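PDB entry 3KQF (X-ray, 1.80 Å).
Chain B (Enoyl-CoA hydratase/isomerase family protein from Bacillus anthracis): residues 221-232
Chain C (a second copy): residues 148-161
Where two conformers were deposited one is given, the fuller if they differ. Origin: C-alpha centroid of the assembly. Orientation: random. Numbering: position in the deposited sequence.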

# COMPACT_ATOMS: atom_id res chain seq x y z
N ASN B 221 13.62 7.29 -2.59
CA ASN B 221 14.15 7.66 -1.29
C ASN B 221 13.11 8.21 -0.35
O ASN B 221 13.09 7.84 0.81
CB ASN B 221 15.31 8.63 -1.47
CG ASN B 221 16.52 7.94 -2.09
OD1 ASN B 221 17.15 7.11 -1.45
ND2 ASN B 221 16.89 8.34 -3.29
N GLY B 222 12.22 9.07 -0.84
CA GLY B 222 11.20 9.65 -0.01
C GLY B 222 10.19 8.71 0.61
O GLY B 222 9.70 8.96 1.71
N ILE B 223 9.85 7.64 -0.11
CA ILE B 223 8.90 6.64 0.36
C ILE B 223 9.45 5.83 1.52
O ILE B 223 8.69 5.14 2.21
CB ILE B 223 8.49 5.66 -0.80
CG1 ILE B 223 7.22 4.89 -0.47
CG2 ILE B 223 9.66 4.70 -1.14
CD1 ILE B 223 6.01 5.74 -0.15
N GLN B 224 10.76 5.94 1.79
CA GLN B 224 11.36 5.20 2.87
C GLN B 224 11.26 5.89 4.23
O GLN B 224 11.60 5.31 5.25
CB GLN B 224 12.84 4.95 2.56
CG GLN B 224 13.11 4.38 1.21
CD GLN B 224 12.41 3.09 0.94
OE1 GLN B 224 12.07 2.32 1.86
NE2 GLN B 224 12.19 2.82 -0.34
N VAL B 225 10.74 7.12 4.25
CA VAL B 225 10.68 7.87 5.49
C VAL B 225 9.28 8.42 5.73
O VAL B 225 8.31 8.03 5.06
CB VAL B 225 11.75 8.99 5.46
CG1 VAL B 225 13.17 8.36 5.31
CG2 VAL B 225 11.50 9.99 4.33
N ASP B 226 9.16 9.32 6.71
CA ASP B 226 7.87 9.94 7.02
C ASP B 226 7.52 10.94 5.94
O ASP B 226 8.39 11.52 5.27
CB ASP B 226 7.92 10.67 8.36
CG ASP B 226 8.96 11.76 8.38
OD1 ASP B 226 10.18 11.45 8.43
OD2 ASP B 226 8.54 12.93 8.32
N LEU B 227 6.24 11.22 5.79
CA LEU B 227 5.79 12.15 4.77
C LEU B 227 6.45 13.54 4.84
O LEU B 227 6.84 14.10 3.81
CB LEU B 227 4.27 12.28 4.81
CG LEU B 227 3.70 13.32 3.82
CD1 LEU B 227 4.02 12.98 2.34
CD2 LEU B 227 2.19 13.50 4.05
N HIS B 228 6.53 14.11 6.03
CA HIS B 228 7.11 15.45 6.18
C HIS B 228 8.54 15.50 5.61
O HIS B 228 8.86 16.40 4.83
CB HIS B 228 7.06 15.96 7.61
CG HIS B 228 7.70 17.31 7.80
ND1 HIS B 228 7.02 18.49 7.59
CD2 HIS B 228 8.95 17.66 8.19
CE1 HIS B 228 7.83 19.51 7.83
NE2 HIS B 228 9.01 19.03 8.20
N THR B 229 9.37 14.52 5.97
CA THR B 229 10.74 14.50 5.45
C THR B 229 10.76 14.22 3.92
O THR B 229 11.51 14.86 3.16
CB THR B 229 11.61 13.48 6.20
OG1 THR B 229 11.52 13.72 7.62
CG2 THR B 229 13.06 13.62 5.77
N GLY B 230 9.91 13.31 3.48
CA GLY B 230 9.81 13.01 2.05
C GLY B 230 9.47 14.27 1.26
O GLY B 230 10.02 14.49 0.18
N LEU B 231 8.58 15.11 1.80
CA LEU B 231 8.21 16.36 1.12
C LEU B 231 9.41 17.32 1.03
O LEU B 231 9.53 18.10 0.05
CB LEU B 231 7.03 17.04 1.84
CG LEU B 231 5.68 16.33 1.77
CD1 LEU B 231 4.66 17.01 2.69
CD2 LEU B 231 5.17 16.25 0.33
N GLN B 232 10.29 17.27 2.03
CA GLN B 232 11.48 18.12 2.03
C GLN B 232 12.45 17.60 0.97
O GLN B 232 13.11 18.38 0.29
CB GLN B 232 12.14 18.21 3.41
CG GLN B 232 11.21 18.52 4.58
CD GLN B 232 10.17 19.60 4.31
OE1 GLN B 232 10.49 20.74 3.98
NE2 GLN B 232 8.88 19.23 4.51
N ALA C 148 4.51 19.61 -5.39
CA ALA C 148 3.56 19.86 -4.31
C ALA C 148 3.08 18.53 -3.70
O ALA C 148 1.89 18.34 -3.43
CB ALA C 148 2.39 20.71 -4.80
N GLY C 149 4.02 17.62 -3.52
CA GLY C 149 3.78 16.36 -2.86
C GLY C 149 3.44 15.19 -3.72
O GLY C 149 3.34 14.09 -3.20
N GLY C 150 3.23 15.40 -5.03
CA GLY C 150 2.93 14.32 -5.95
C GLY C 150 3.87 13.12 -5.86
O GLY C 150 3.41 11.96 -5.93
N THR C 151 5.18 13.36 -5.72
CA THR C 151 6.15 12.24 -5.64
C THR C 151 6.09 11.48 -4.33
O THR C 151 6.66 10.39 -4.23
CB THR C 151 7.61 12.69 -5.83
OG1 THR C 151 8.02 13.59 -4.76
CG2 THR C 151 7.79 13.40 -7.17
N GLN C 152 5.44 12.06 -3.34
CA GLN C 152 5.37 11.50 -2.00
C GLN C 152 4.00 10.94 -1.66
O GLN C 152 3.89 9.83 -1.13
CB GLN C 152 5.79 12.58 -0.97
CG GLN C 152 7.14 13.15 -1.26
CD GLN C 152 8.20 12.09 -1.28
OE1 GLN C 152 8.32 11.30 -0.32
NE2 GLN C 152 8.99 12.03 -2.36
N ARG C 153 2.94 11.71 -1.94
CA ARG C 153 1.60 11.26 -1.59
C ARG C 153 1.10 10.20 -2.54
O ARG C 153 0.37 9.29 -2.14
CB ARG C 153 0.60 12.43 -1.53
CG ARG C 153 0.92 13.45 -0.41
CD ARG C 153 -0.17 14.50 -0.22
NE ARG C 153 0.16 15.48 0.82
CZ ARG C 153 0.80 16.64 0.65
NH1 ARG C 153 1.17 17.07 -0.54
NH2 ARG C 153 1.04 17.42 1.71
N LEU C 154 1.52 10.26 -3.80
CA LEU C 154 1.04 9.25 -4.76
C LEU C 154 1.54 7.82 -4.39
O LEU C 154 0.72 6.89 -4.29
CB LEU C 154 1.40 9.61 -6.21
CG LEU C 154 0.79 8.68 -7.27
CD1 LEU C 154 -0.74 8.86 -7.30
CD2 LEU C 154 1.31 8.97 -8.67
N PRO C 155 2.87 7.62 -4.24
CA PRO C 155 3.29 6.26 -3.89
C PRO C 155 2.75 5.77 -2.53
O PRO C 155 2.51 4.57 -2.36
CB PRO C 155 4.82 6.35 -3.88
CG PRO C 155 5.13 7.78 -3.66
CD PRO C 155 4.02 8.52 -4.41
N ARG C 156 2.56 6.67 -1.58
CA ARG C 156 1.97 6.27 -0.29
C ARG C 156 0.55 5.71 -0.44
O ARG C 156 0.17 4.77 0.24
CB ARG C 156 2.02 7.43 0.70
CG ARG C 156 3.43 7.64 1.21
CD ARG C 156 3.61 8.93 2.00
NE ARG C 156 4.91 8.95 2.66
CZ ARG C 156 6.07 9.33 2.10
NH1 ARG C 156 6.14 9.73 0.84
NH2 ARG C 156 7.18 9.28 2.82
N LEU C 157 -0.22 6.29 -1.34
CA LEU C 157 -1.58 5.85 -1.54
C LEU C 157 -1.70 4.61 -2.43
O LEU C 157 -2.45 3.66 -2.11
CB LEU C 157 -2.40 6.98 -2.18
CG LEU C 157 -3.89 6.72 -2.39
CD1 LEU C 157 -4.62 6.40 -1.04
CD2 LEU C 157 -4.55 7.88 -3.15
N ILE C 158 -0.95 4.59 -3.53
CA ILE C 158 -1.12 3.49 -4.52
C ILE C 158 0.05 2.53 -4.74
O ILE C 158 -0.03 1.64 -5.59
CB ILE C 158 -1.58 4.04 -5.86
CG1 ILE C 158 -0.49 4.81 -6.60
CG2 ILE C 158 -2.86 4.89 -5.70
CD1 ILE C 158 -0.96 5.38 -7.92
N GLY C 159 1.12 2.69 -4.00
CA GLY C 159 2.27 1.81 -4.13
C GLY C 159 3.30 2.45 -5.05
O GLY C 159 2.97 3.24 -5.94
N VAL C 160 4.56 2.10 -4.82
CA VAL C 160 5.65 2.67 -5.59
C VAL C 160 5.60 2.37 -7.08
O VAL C 160 5.84 3.26 -7.89
CB VAL C 160 7.03 2.22 -5.04
CG1 VAL C 160 7.33 2.90 -3.71
CG2 VAL C 160 7.12 0.68 -4.90
N GLY C 161 5.27 1.13 -7.42
CA GLY C 161 5.27 0.68 -8.81
C GLY C 161 4.36 1.52 -9.69
O GLY C 161 4.77 2.07 -10.72

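Arg C156 makes both hydrogen bonds that cross between the stretches, and its conformation explains how. With chi1 at -74° (m) and chi2 and chi3 both near 170° (t), the chain runs extended from a CA-to-CB bond that points sideways, which carries the guanidinium to the turn between the two chain B helices. There Arg C156 NH2 donates to Gly B222 O and to Val B225 O, each at 2.8 Å, with N-H...O angles of 145° and 139°. These oxygens belong to the first and last residues of a type I turn and lie near the guanidinium plane. One face of the group is covered by Ile B223 CD1, the other by Leu B227 CA. The remaining terminal nitrogen is held within chain C: Arg C156 NH1 donates to Gln C152 O (3.0 Å) and to Gln C152 OE1 (2.9 Å).

Gln C152 both anchors Arg C156 and acts as a knob. Its chi angles of -56°, -58° and -52° fold the side chain compactly, and NE2 of Gln C152 reaches OG1 of Thr C151 at 3.0 Å. The side chain of Gln C152 sits among Gly B222, Leu B227, Gly B230 and Leu B231, with Gln C152 OE1 3.3 Å from the CA atoms of both Gly B222 and Gly B230. An ideal CB on either glycine would fall 2.3 Å from that oxygen, so the missing side chains make the pocket.

Apolar contacts complete the 540 Å² buried between the stretches. Ile B223 (t, p) brings CG1 to 3.8 Å from Val C160 CG1 and CD1 to 4.0 Å from Pro C155 CB. Leu B231 (m, t) places CD2 over a face of the Arg C153 guanidinium and 3.5 Å from Gly C149 CA. Gly C149, at the N-cap position, has phi 94° and psi -7°, where a CB would be jammed against the carbonyl O of the residue before, which by itself calls for glycine; an ideal CB would also fall 2.0 Å from Arg C153 NH1.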